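Local coordinates for protein putative rubredoxin reductase (Rhodopseudomonas palustris, PDB 3FG2) that probably passes electrons from NADH through its bound FAD to a ferredoxin, as the reductase of the CYP199A2 cytochrome P450 system, at residues Gly154-Ala159 / Phe320-Gly325; Val168-Leu173 / Ala197-His202; Pro175-Arg180 / Met201-Arg206; Gly325-Gln330 / Ser367-Ala372. One frame throughout, in Å; residues are numbered along the deposited sequence.

Contact 1 (Gly154-Ala159 / Phe320-Gly325); sequences GLEFAA and FWSDQG. With FAD (flavin-adenine dinucleotide), chain B; GOL (glycerol), chain C.
Glu-156 and Ser-322 join a helix to the edge strand of a sheet: helix 152-163 of the Rossmann-like nucleotide-binding region lies against strand 319-324 of the C-terminal reductase region, close to the flavin. The two short axes approach to 7.3 Å and run at 21° to each other. The case illustrates how one buried carboxylate can join two parts of a fold. With CG beside the backbone N (chi1 -61°) and the chain extended beyond it, Glu-156 carries OE2 to the strand. There the hydroxyl OG of Ser-322 donates to OE2 over 2.6 Å from its anti side, while the amide N of Asp-323 comes from above the carboxylate plane, at 3.0 Å from OE2. A water donates a third bond to OE2. The other oxygen, OE1, pairs with Ser-46 and with Lys-47, which itself binds FAD, so Glu-156 is a second-shell residue of the cofactor site. On the same strand the flavin's N3 edge points onto the indole face of Trp-321, with N3 3.1 Å above its centre. An alanine here would probably leave the N3 and O4 edge of the flavin without the indole and open a gap there. Ser-322 is gripped in turn by Gln-324, whose NE2 donates to OG almost straight (171°), while OE1 of Gln-324, hydrogen-bonded to His-194 of helix 184-196, sits 3.4 Å from CB of Leu-155.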
# COMPACT_ATOMS: atom_id res chain seq x y z
N GLY A 154 -1.20 -9.74 4.42
CA GLY A 154 -1.48 -11.11 4.81
C GLY A 154 -1.04 -11.44 6.22
O GLY A 154 -1.78 -12.11 6.96
N LEU A 155 0.14 -10.97 6.62
CA LEU A 155 0.65 -11.26 7.95
C LEU A 155 -0.03 -10.42 9.02
O LEU A 155 -0.27 -10.90 10.13
CB LEU A 155 2.17 -11.04 8.00
CG LEU A 155 2.98 -12.01 7.12
CD1 LEU A 155 4.47 -11.72 7.26
CD2 LEU A 155 2.70 -13.45 7.54
N GLU A 156 -0.35 -9.17 8.70
CA GLU A 156 -1.02 -8.32 9.65
C GLU A 156 -2.36 -8.99 9.97
O GLU A 156 -2.80 -9.01 11.12
CB GLU A 156 -1.23 -6.92 9.07
CG GLU A 156 0.08 -6.21 8.73
CD GLU A 156 -0.09 -4.76 8.30
OE1 GLU A 156 -1.21 -4.38 7.87
OE2 GLU A 156 0.89 -4.00 8.37
N PHE A 157 -2.98 -9.58 8.95
CA PHE A 157 -4.26 -10.27 9.14
C PHE A 157 -4.05 -11.57 9.92
O PHE A 157 -4.73 -11.83 10.91
CB PHE A 157 -4.90 -10.62 7.79
CG PHE A 157 -6.02 -11.62 7.90
CD1 PHE A 157 -7.25 -11.26 8.44
CD2 PHE A 157 -5.80 -12.96 7.55
CE1 PHE A 157 -8.25 -12.21 8.63
CE2 PHE A 157 -6.79 -13.91 7.74
CZ PHE A 157 -8.02 -13.54 8.28
N ALA A 158 -3.10 -12.38 9.46
CA ALA A 158 -2.81 -13.65 10.10
C ALA A 158 -2.65 -13.58 11.61
O ALA A 158 -3.15 -14.43 12.34
CB ALA A 158 -1.57 -14.27 9.48
N ALA A 159 -1.92 -12.58 12.09
CA ALA A 159 -1.71 -12.45 13.52
C ALA A 159 -3.04 -12.21 14.23
O ALA A 159 -3.33 -12.81 15.27
CB ALA A 159 -0.74 -11.31 13.81
N PHE A 320 7.97 3.09 4.67
CA PHE A 320 6.78 2.27 4.87
C PHE A 320 6.75 1.74 6.29
O PHE A 320 7.70 1.91 7.06
CB PHE A 320 6.82 1.08 3.91
CG PHE A 320 7.42 1.38 2.56
CD1 PHE A 320 6.61 1.47 1.42
CD2 PHE A 320 8.80 1.55 2.41
CE1 PHE A 320 7.17 1.72 0.17
CE2 PHE A 320 9.37 1.80 1.15
CZ PHE A 320 8.55 1.89 0.03
N TRP A 321 5.64 1.09 6.65
CA TRP A 321 5.52 0.48 7.97
C TRP A 321 4.50 -0.65 7.93
O TRP A 321 3.72 -0.77 6.99
CB TRP A 321 5.14 1.52 9.02
CG TRP A 321 3.67 1.82 9.15
CD1 TRP A 321 2.77 1.18 9.96
CD2 TRP A 321 2.95 2.85 8.48
NE1 TRP A 321 1.54 1.76 9.83
CE2 TRP A 321 1.62 2.79 8.93
CE3 TRP A 321 3.31 3.83 7.54
CZ2 TRP A 321 0.63 3.68 8.47
CZ3 TRP A 321 2.32 4.71 7.08
CH2 TRP A 321 1.00 4.63 7.55
N SER A 322 4.53 -1.50 8.95
CA SER A 322 3.62 -2.63 9.04
C SER A 322 3.46 -2.99 10.51
O SER A 322 4.43 -2.96 11.27
CB SER A 322 4.20 -3.83 8.27
OG SER A 322 3.28 -4.90 8.20
N ASP A 323 2.23 -3.30 10.91
CA ASP A 323 1.94 -3.65 12.30
C ASP A 323 1.49 -5.11 12.36
O ASP A 323 0.35 -5.42 12.01
CB ASP A 323 0.82 -2.75 12.86
CG ASP A 323 1.20 -1.27 12.88
OD1 ASP A 323 0.34 -0.43 13.25
OD2 ASP A 323 2.35 -0.94 12.53
N GLN A 324 2.37 -6.00 12.79
CA GLN A 324 2.03 -7.41 12.86
C GLN A 324 2.03 -7.89 14.30
O GLN A 324 3.08 -7.98 14.94
CB GLN A 324 3.00 -8.23 12.00
CG GLN A 324 2.91 -7.91 10.50
CD GLN A 324 4.03 -8.56 9.69
OE1 GLN A 324 4.49 -9.65 10.00
NE2 GLN A 324 4.46 -7.87 8.62
N GLY A 325 0.84 -8.20 14.80
CA GLY A 325 0.71 -8.66 16.17
C GLY A 325 1.13 -7.54 17.11
O GLY A 325 0.57 -6.45 17.07
PA FAD B . -6.25 4.08 -2.82
O1A FAD B . -6.41 2.64 -3.16
O2A FAD B . -6.27 4.51 -1.54
O5B FAD B . -7.57 4.63 -3.41
C5B FAD B . -7.99 4.46 -4.80
C4B FAD B . -9.47 4.90 -4.80
O4B FAD B . -9.83 5.19 -6.21
C3B FAD B . -10.48 3.85 -4.33
O3B FAD B . -11.44 4.28 -3.41
C2B FAD B . -10.99 3.29 -5.63
O2B FAD B . -12.20 2.61 -5.51
C1B FAD B . -11.13 4.55 -6.43
N9A FAD B . -11.19 4.42 -7.89
C8A FAD B . -10.50 3.51 -8.66
N7A FAD B . -10.77 3.64 -9.96
C5A FAD B . -11.67 4.66 -10.04
C6A FAD B . -12.35 5.29 -11.19
N6A FAD B . -12.19 4.91 -12.44
N1A FAD B . -13.20 6.32 -10.87
C2A FAD B . -13.40 6.75 -9.58
N3A FAD B . -12.82 6.24 -8.47
C4A FAD B . -11.95 5.19 -8.75
N1 FAD B . 0.66 1.82 3.37
C2 FAD B . 1.48 2.22 4.34
O2 FAD B . 2.35 3.01 4.13
N3 FAD B . 1.36 1.72 5.68
C4 FAD B . 0.38 0.81 6.03
O4 FAD B . 0.31 0.41 7.18
C4X FAD B . -0.52 0.37 4.97
N5 FAD B . -1.51 -0.52 5.26
C5X FAD B . -2.36 -0.91 4.24
C6 FAD B . -3.39 -1.83 4.56
C7 FAD B . -4.29 -2.27 3.61
C7M FAD B . -5.38 -3.25 4.01
C8 FAD B . -4.19 -1.78 2.23
C8M FAD B . -5.14 -2.22 1.14
C9 FAD B . -3.16 -0.87 1.90
C9A FAD B . -2.25 -0.43 2.89
N10 FAD B . -1.18 0.52 2.62
C10 FAD B . -0.34 0.92 3.62
C1' FAD B . -1.06 1.03 1.23
C2' FAD B . -1.87 2.35 1.06
O2' FAD B . -3.20 2.10 1.45
C3' FAD B . -1.79 2.77 -0.39
O3' FAD B . -0.43 3.04 -0.73
C4' FAD B . -2.62 4.02 -0.62
O4' FAD B . -4.01 3.77 -0.27
C5' FAD B . -2.53 4.40 -2.07
O5' FAD B . -3.44 5.67 -2.28
P FAD B . -4.17 5.85 -3.57
O1P FAD B . -4.90 7.21 -3.35
O2P FAD B . -3.36 5.80 -4.71
O3P FAD B . -5.17 4.79 -3.75
C1 GOL C . -1.88 -7.24 13.66
O1 GOL C . -2.72 -6.70 12.65
C2 GOL C . -1.36 -6.09 14.62
O2 GOL C . -1.81 -6.40 15.95
C3 GOL C . -1.89 -4.67 14.22
O3 GOL C . -3.25 -4.40 14.62
O HOH W 1 1.57 -2.64 6.04

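Contact 2 (Val168-Leu173 / Ala197-His202); sequences VDVVEL and AGIRMH
The imidazole of His-202 is met at its edge by the carboxylate of Asp-169, two flat groups lying nearly coplanar with 20° between their planes. NE2 of His-202 donates to OD2 of Asp-169 over 2.6 Å, using the anti lone pair of that oxygen and staying in the ring plane. The bond is almost straight, and would hold the ring against rotation. Val-170 O also lies near the plane at the ring edge, while Leu-228 of strand 227-229 packs against both His-202 and Asp-169. Beside the carboxylate, CB of Arg-200 comes to 3.2 Å from Asp-169 OD2. The chain of Arg-200 bends at chi2 and chi3, and its guanidinium leads away. On the other face of the sheet the packing is apolar: SD of Met-201 rests 3.6 Å from CB of Val-170, and CG2 of Ile-199 touches CG2 of Val-170 and, at 3.8 Å, CG1 of Val-168. Between the faces, parallel strand pairing runs through Arg-200 N to Val-168 O, Val-170 N to Arg-200 O, His-202 N to Val-170 O and Glu-172 N to His-202 O. Gly-198, with positive phi, ends the preceding helix in a Schellman motif. Strand 167-171, helix 184-196 and edge strand 200-202 form a beta-alpha-beta unit of a parallel Rossmann-type sheet, probably that of the NADH-binding domain in this family.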
# COMPACT_ATOMS: atom_id res chain seq x y z
N VAL A 168 -4.43 -20.87 11.80
CA VAL A 168 -3.89 -20.13 10.68
C VAL A 168 -2.73 -20.77 9.95
O VAL A 168 -1.73 -21.15 10.55
CB VAL A 168 -3.42 -18.72 11.13
CG1 VAL A 168 -2.94 -17.93 9.92
CG2 VAL A 168 -4.55 -18.01 11.82
N ASP A 169 -2.87 -20.88 8.63
CA ASP A 169 -1.83 -21.43 7.77
C ASP A 169 -1.53 -20.40 6.68
O ASP A 169 -2.44 -19.92 6.00
CB ASP A 169 -2.27 -22.75 7.12
CG ASP A 169 -2.11 -23.93 8.06
OD1 ASP A 169 -3.02 -24.18 8.88
OD2 ASP A 169 -1.07 -24.60 7.99
N VAL A 170 -0.26 -20.05 6.54
CA VAL A 170 0.17 -19.07 5.55
C VAL A 170 0.92 -19.74 4.39
O VAL A 170 1.93 -20.41 4.60
CB VAL A 170 1.08 -18.00 6.18
CG1 VAL A 170 1.61 -17.07 5.09
CG2 VAL A 170 0.30 -17.20 7.21
N VAL A 171 0.41 -19.53 3.19
CA VAL A 171 0.98 -20.09 1.98
C VAL A 171 1.74 -19.04 1.16
O VAL A 171 1.14 -18.09 0.65
CB VAL A 171 -0.13 -20.71 1.10
CG1 VAL A 171 0.42 -21.09 -0.28
CG2 VAL A 171 -0.72 -21.93 1.80
N GLU A 172 3.05 -19.22 1.03
CA GLU A 172 3.90 -18.31 0.27
C GLU A 172 4.74 -19.10 -0.75
O GLU A 172 5.31 -20.14 -0.42
CB GLU A 172 4.84 -17.54 1.19
CG GLU A 172 5.89 -16.71 0.44
CD GLU A 172 5.26 -15.70 -0.51
OE1 GLU A 172 5.90 -15.37 -1.54
OE2 GLU A 172 4.14 -15.22 -0.23
N LEU A 173 4.82 -18.59 -1.97
CA LEU A 173 5.59 -19.26 -3.02
C LEU A 173 7.09 -19.09 -2.83
O LEU A 173 7.87 -19.99 -3.15
CB LEU A 173 5.18 -18.75 -4.41
CG LEU A 173 5.93 -19.41 -5.57
CD1 LEU A 173 5.78 -20.93 -5.48
CD2 LEU A 173 5.41 -18.89 -6.92
N ALA A 197 3.38 -17.90 17.56
CA ALA A 197 1.98 -17.66 17.89
C ALA A 197 1.13 -18.84 17.44
O ALA A 197 -0.09 -18.85 17.64
CB ALA A 197 1.50 -16.39 17.21
N GLY A 198 1.75 -19.84 16.83
CA GLY A 198 1.01 -21.00 16.39
C GLY A 198 0.56 -20.95 14.95
O GLY A 198 -0.25 -21.77 14.52
N ILE A 199 1.07 -19.99 14.19
CA ILE A 199 0.72 -19.87 12.78
C ILE A 199 1.67 -20.79 12.01
O ILE A 199 2.88 -20.73 12.19
CB ILE A 199 0.88 -18.42 12.32
CG1 ILE A 199 -0.15 -17.54 13.04
CG2 ILE A 199 0.75 -18.34 10.80
CD1 ILE A 199 0.04 -16.04 12.86
N ARG A 200 1.11 -21.65 11.17
CA ARG A 200 1.93 -22.58 10.40
C ARG A 200 2.31 -21.96 9.06
O ARG A 200 1.43 -21.69 8.22
CB ARG A 200 1.16 -23.89 10.14
CG ARG A 200 0.19 -24.32 11.24
CD ARG A 200 0.86 -25.10 12.34
NE ARG A 200 1.42 -26.34 11.83
CZ ARG A 200 2.06 -27.23 12.59
NH1 ARG A 200 2.22 -27.02 13.89
NH2 ARG A 200 2.56 -28.33 12.04
N MET A 201 3.60 -21.73 8.85
CA MET A 201 4.10 -21.14 7.61
C MET A 201 4.46 -22.22 6.59
O MET A 201 5.05 -23.24 6.94
CB MET A 201 5.33 -20.29 7.90
CG MET A 201 5.14 -18.83 7.55
SD MET A 201 3.80 -18.05 8.50
CE MET A 201 4.47 -16.40 8.72
N HIS A 202 4.11 -21.99 5.33
CA HIS A 202 4.41 -22.92 4.25
C HIS A 202 5.10 -22.17 3.11
O HIS A 202 4.51 -21.28 2.50
CB HIS A 202 3.12 -23.55 3.73
CG HIS A 202 2.33 -24.24 4.79
ND1 HIS A 202 2.58 -25.55 5.17
CD2 HIS A 202 1.30 -23.82 5.57
CE1 HIS A 202 1.73 -25.89 6.13
NE2 HIS A 202 0.95 -24.86 6.38
O HOH W 2 -2.68 -22.24 13.73

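Contact 3 (Pro175-Arg180 / Met201-Arg206); sequences PRVMAR and MHYGVR
Tyr-203 lays one face of its ring under the carbonyl of Pro-175, whose O stands 3.4 Å above the ring plane, displaced toward the rim on the side of CG and CD2. At the ring's edge, and in its plane, CG1 of Val-177 meets the phenol: it is 3.3 Å from OH and 3.7 Å from CE2 of Tyr-203. With CG1 anti to its own carbonyl carbon (chi1 -59°), Val-177 brings this methyl to the phenol. The same methyl also touches CE of Met-201, at 3.9 Å, which makes it the apolar joint between the two segments. No direct hydrogen bond crosses the contact; instead a water links N of Val-177 to OH of Tyr-203, at 2.9 Å from each. An alanine in place of Tyr-203 would probably leave this water without one of its mates and open a gap below the Pro-175 carbonyl and beside the Val-177 methyl.

In the second shell, Arg-176 to Ala-179 form a type II turn with Met-178 in its third place at positive phi. The guanidinium of Arg-176 has CA of Ala-179 3.7 Å above its plane, toward the rim, and NH1 is held by Ser-187 and the carbonyl of Val-182. Ser-187 also binds the carbonyl of Val-177, which fixes the turn to helix 184-196. Val-177 and Met-178 pack on Leu-155 of helix 152-163, and the loop thus lies among that helix, helix 184-196 and the end of strand 200-202.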
# COMPACT_ATOMS: atom_id res chain seq x y z
N PRO A 175 10.73 -18.53 -0.69
CA PRO A 175 11.32 -19.25 0.45
C PRO A 175 11.19 -18.53 1.80
O PRO A 175 11.51 -19.12 2.84
CB PRO A 175 12.76 -19.44 0.02
CG PRO A 175 13.02 -18.20 -0.79
CD PRO A 175 11.78 -18.10 -1.63
N ARG A 176 10.74 -17.28 1.78
CA ARG A 176 10.57 -16.49 3.01
C ARG A 176 9.47 -15.44 2.84
O ARG A 176 9.09 -15.10 1.72
CB ARG A 176 11.89 -15.80 3.40
CG ARG A 176 12.34 -14.71 2.43
CD ARG A 176 13.76 -14.24 2.74
NE ARG A 176 14.26 -13.37 1.68
CZ ARG A 176 13.98 -12.07 1.58
NH1 ARG A 176 13.19 -11.50 2.48
NH2 ARG A 176 14.46 -11.36 0.57
N VAL A 177 8.96 -14.93 3.95
CA VAL A 177 7.89 -13.95 3.92
C VAL A 177 8.35 -12.55 3.50
O VAL A 177 9.50 -12.19 3.67
CB VAL A 177 7.20 -13.84 5.31
CG1 VAL A 177 6.62 -15.19 5.69
CG2 VAL A 177 8.19 -13.37 6.36
N MET A 178 7.41 -11.78 2.95
CA MET A 178 7.69 -10.42 2.52
C MET A 178 8.90 -10.32 1.59
O MET A 178 9.57 -9.29 1.54
CB MET A 178 7.91 -9.53 3.75
CG MET A 178 6.71 -9.47 4.71
SD MET A 178 7.00 -8.42 6.15
CE MET A 178 7.67 -9.59 7.30
N ALA A 179 9.17 -11.39 0.84
CA ALA A 179 10.32 -11.45 -0.06
C ALA A 179 10.43 -10.30 -1.05
O ALA A 179 11.53 -9.95 -1.50
CB ALA A 179 10.31 -12.78 -0.81
N ARG A 180 9.29 -9.71 -1.39
CA ARG A 180 9.24 -8.60 -2.33
C ARG A 180 9.61 -7.26 -1.69
O ARG A 180 9.94 -6.31 -2.40
CB ARG A 180 7.82 -8.50 -2.91
CG ARG A 180 7.55 -7.32 -3.84
CD ARG A 180 8.29 -7.47 -5.18
NE ARG A 180 9.48 -6.63 -5.24
CZ ARG A 180 9.50 -5.37 -5.65
NH1 ARG A 180 8.39 -4.77 -6.05
NH2 ARG A 180 10.64 -4.69 -5.64
N MET A 201 3.60 -21.73 8.85
CA MET A 201 4.10 -21.14 7.61
C MET A 201 4.46 -22.22 6.59
O MET A 201 5.05 -23.24 6.94
CB MET A 201 5.33 -20.29 7.90
CG MET A 201 5.14 -18.83 7.55
SD MET A 201 3.80 -18.05 8.50
CE MET A 201 4.47 -16.40 8.72
N HIS A 202 4.11 -21.99 5.33
CA HIS A 202 4.41 -22.92 4.25
C HIS A 202 5.10 -22.17 3.11
O HIS A 202 4.51 -21.28 2.50
CB HIS A 202 3.12 -23.55 3.73
CG HIS A 202 2.33 -24.24 4.79
ND1 HIS A 202 2.58 -25.55 5.17
CD2 HIS A 202 1.30 -23.82 5.57
CE1 HIS A 202 1.73 -25.89 6.13
NE2 HIS A 202 0.95 -24.86 6.38
N TYR A 203 6.34 -22.54 2.82
CA TYR A 203 7.09 -21.88 1.76
C TYR A 203 7.28 -22.73 0.51
O TYR A 203 7.12 -23.95 0.53
CB TYR A 203 8.47 -21.46 2.28
CG TYR A 203 8.39 -20.54 3.47
CD1 TYR A 203 8.65 -21.01 4.76
CD2 TYR A 203 8.04 -19.20 3.32
CE1 TYR A 203 8.55 -20.16 5.87
CE2 TYR A 203 7.94 -18.35 4.41
CZ TYR A 203 8.20 -18.84 5.68
OH TYR A 203 8.11 -17.98 6.75
N GLY A 204 7.64 -22.06 -0.59
CA GLY A 204 7.88 -22.74 -1.84
C GLY A 204 6.69 -23.38 -2.51
O GLY A 204 6.86 -24.28 -3.34
N VAL A 205 5.49 -22.92 -2.18
CA VAL A 205 4.27 -23.48 -2.76
C VAL A 205 3.25 -22.45 -3.24
O VAL A 205 3.19 -21.32 -2.74
CB VAL A 205 3.59 -24.43 -1.74
CG1 VAL A 205 4.36 -25.75 -1.66
CG2 VAL A 205 3.54 -23.77 -0.36
N ARG A 206 2.44 -22.86 -4.22
CA ARG A 206 1.39 -22.03 -4.79
C ARG A 206 0.08 -22.77 -4.60
O ARG A 206 0.08 -24.00 -4.46
CB ARG A 206 1.54 -21.86 -6.31
CG ARG A 206 2.82 -21.29 -6.82
CD ARG A 206 2.85 -21.48 -8.34
NE ARG A 206 1.70 -20.86 -8.98
CZ ARG A 206 1.75 -19.74 -9.70
NH1 ARG A 206 2.91 -19.10 -9.88
NH2 ARG A 206 0.64 -19.24 -10.23
O HOH W 3 10.18 -15.95 6.37

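Contact 4 (Gly325-Gln330 / Ser367-Ala372); sequences GDDKLQ and SVNRAA
Asp-327 meets Asn-369 through CB, CG and OD1, at the point where strands 327-333 and 361-368 of an antiparallel sheet part company. CB of Asp-327 lies 3.9 Å from ND2 of Asn-369, and CG, placed beside the backbone N by chi1 (-68°), comes to 3.6 Å from the same nitrogen. At the tip, OD1 accepts from ND2 over 2.7 Å through its anti lone pair, in the amide plane of Asn-369, and also binds Tyr-189; OD2 forms a salt bridge with Arg-193. The other end of the amide is used as well: OD1 of Asn-369 accepts from the backbone N of Lys-328 at 2.7 Å, from 36° out of the carbonyl plane. Backbone pairing follows, from Asn-369 N to Lys-328 O and then in the hydrogen-bonded pair of Gln-330 with Ser-367. Gln-330 extends its chain until OE1 is 3.6 Å from CA of Ala-371, at the start of helix 371-380. A water then ties this OE1 to Ser-367 O and Arg-370 N. With ND2 also bound to the carbonyl of Arg-350, the amide is fixed against flipping, and a carboxylate paired with Arg-193 and accepting from an amide is likely to stay ionised.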
# COMPACT_ATOMS: atom_id res chain seq x y z
N GLY A 325 0.84 -8.20 14.80
CA GLY A 325 0.71 -8.66 16.17
C GLY A 325 1.13 -7.54 17.11
O GLY A 325 0.57 -6.45 17.07
N ASP A 326 2.13 -7.80 17.94
CA ASP A 326 2.60 -6.77 18.86
C ASP A 326 3.86 -6.07 18.36
O ASP A 326 4.36 -5.17 19.02
CB ASP A 326 2.85 -7.37 20.24
CG ASP A 326 1.58 -7.91 20.87
OD1 ASP A 326 0.52 -7.28 20.69
OD2 ASP A 326 1.65 -8.97 21.54
N ASP A 327 4.36 -6.49 17.21
CA ASP A 327 5.57 -5.91 16.64
C ASP A 327 5.28 -4.82 15.62
O ASP A 327 4.29 -4.89 14.89
CB ASP A 327 6.43 -6.99 15.96
CG ASP A 327 7.03 -7.98 16.95
OD1 ASP A 327 7.76 -7.55 17.87
OD2 ASP A 327 6.78 -9.20 16.79
N LYS A 328 6.15 -3.82 15.57
CA LYS A 328 6.03 -2.72 14.63
C LYS A 328 7.24 -2.74 13.72
O LYS A 328 8.38 -2.85 14.19
CB LYS A 328 5.98 -1.38 15.37
CG LYS A 328 6.26 -0.17 14.47
CD LYS A 328 5.08 0.22 13.59
CE LYS A 328 4.07 1.06 14.36
NZ LYS A 328 2.93 1.52 13.51
N LEU A 329 7.00 -2.65 12.41
CA LEU A 329 8.07 -2.67 11.43
C LEU A 329 8.06 -1.33 10.71
O LEU A 329 7.03 -0.91 10.18
CB LEU A 329 7.84 -3.78 10.40
CG LEU A 329 9.01 -4.33 9.57
CD1 LEU A 329 8.47 -4.82 8.23
CD2 LEU A 329 10.08 -3.29 9.33
N GLN A 330 9.20 -0.67 10.68
CA GLN A 330 9.32 0.59 9.98
C GLN A 330 10.47 0.49 9.00
O GLN A 330 11.55 0.01 9.33
CB GLN A 330 9.56 1.74 10.96
CG GLN A 330 8.36 2.09 11.80
CD GLN A 330 8.72 3.05 12.90
OE1 GLN A 330 9.52 2.72 13.77
NE2 GLN A 330 8.13 4.23 12.87
N SER A 367 13.53 -1.20 10.70
CA SER A 367 13.52 -1.24 12.16
C SER A 367 12.33 -1.95 12.79
O SER A 367 11.19 -1.64 12.49
CB SER A 367 13.57 0.19 12.70
OG SER A 367 14.63 0.92 12.11
N VAL A 368 12.61 -2.90 13.68
CA VAL A 368 11.56 -3.62 14.39
C VAL A 368 11.49 -3.08 15.81
O VAL A 368 12.45 -3.20 16.57
CB VAL A 368 11.86 -5.14 14.45
CG1 VAL A 368 10.89 -5.81 15.42
CG2 VAL A 368 11.72 -5.75 13.08
N ASN A 369 10.35 -2.50 16.16
CA ASN A 369 10.15 -1.92 17.49
C ASN A 369 11.35 -1.07 17.91
O ASN A 369 11.86 -1.21 19.03
CB ASN A 369 9.92 -3.02 18.53
CG ASN A 369 8.82 -3.98 18.14
OD1 ASN A 369 7.71 -3.58 17.77
ND2 ASN A 369 9.12 -5.28 18.24
N ARG A 370 11.81 -0.20 17.02
CA ARG A 370 12.96 0.65 17.30
C ARG A 370 12.81 1.97 16.56
O ARG A 370 13.52 2.23 15.59
CB ARG A 370 14.23 -0.07 16.84
CG ARG A 370 15.47 0.24 17.65
CD ARG A 370 16.63 -0.61 17.17
NE ARG A 370 17.53 -0.97 18.25
CZ ARG A 370 18.51 -0.20 18.71
NH1 ARG A 370 18.73 0.99 18.18
NH2 ARG A 370 19.27 -0.63 19.71
N ALA A 371 11.87 2.79 17.02
CA ALA A 371 11.58 4.08 16.40
C ALA A 371 12.77 5.03 16.24
O ALA A 371 12.81 5.81 15.29
CB ALA A 371 10.47 4.78 17.17
N ALA A 372 13.73 4.97 17.15
CA ALA A 372 14.89 5.85 17.08
C ALA A 372 15.74 5.62 15.83
O ALA A 372 16.23 6.58 15.25
CB ALA A 372 15.76 5.69 18.34
O HOH W 4 10.33 0.23 14.43
O HOH W 5 13.76 2.46 9.94

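Overall arrangement
From the N terminus the chain first enters contact 1 at 154-159. It then opens contact 2 at 168-173 and contact 3 at 175-180, and these loops, staggered and overlapping, close on 197-202 and 201-206 around helix 184-196. Both nest inside the long loop that contact 1 closes at 320-325. Contact 4 opens at the shared Gly-325 and closes at 367-372, in series with the rest. Contacts 2 and 3 therefore knit the edge of the parallel sheet, contact 1 ties helix 152-163 of the same domain to the C-terminal sheet beside the flavin, and contact 4 continues that C-terminal sheet. Leu-155 packs on Met-201, and Asp-323 forms a salt bridge with Lys-328, joining neighbouring contacts.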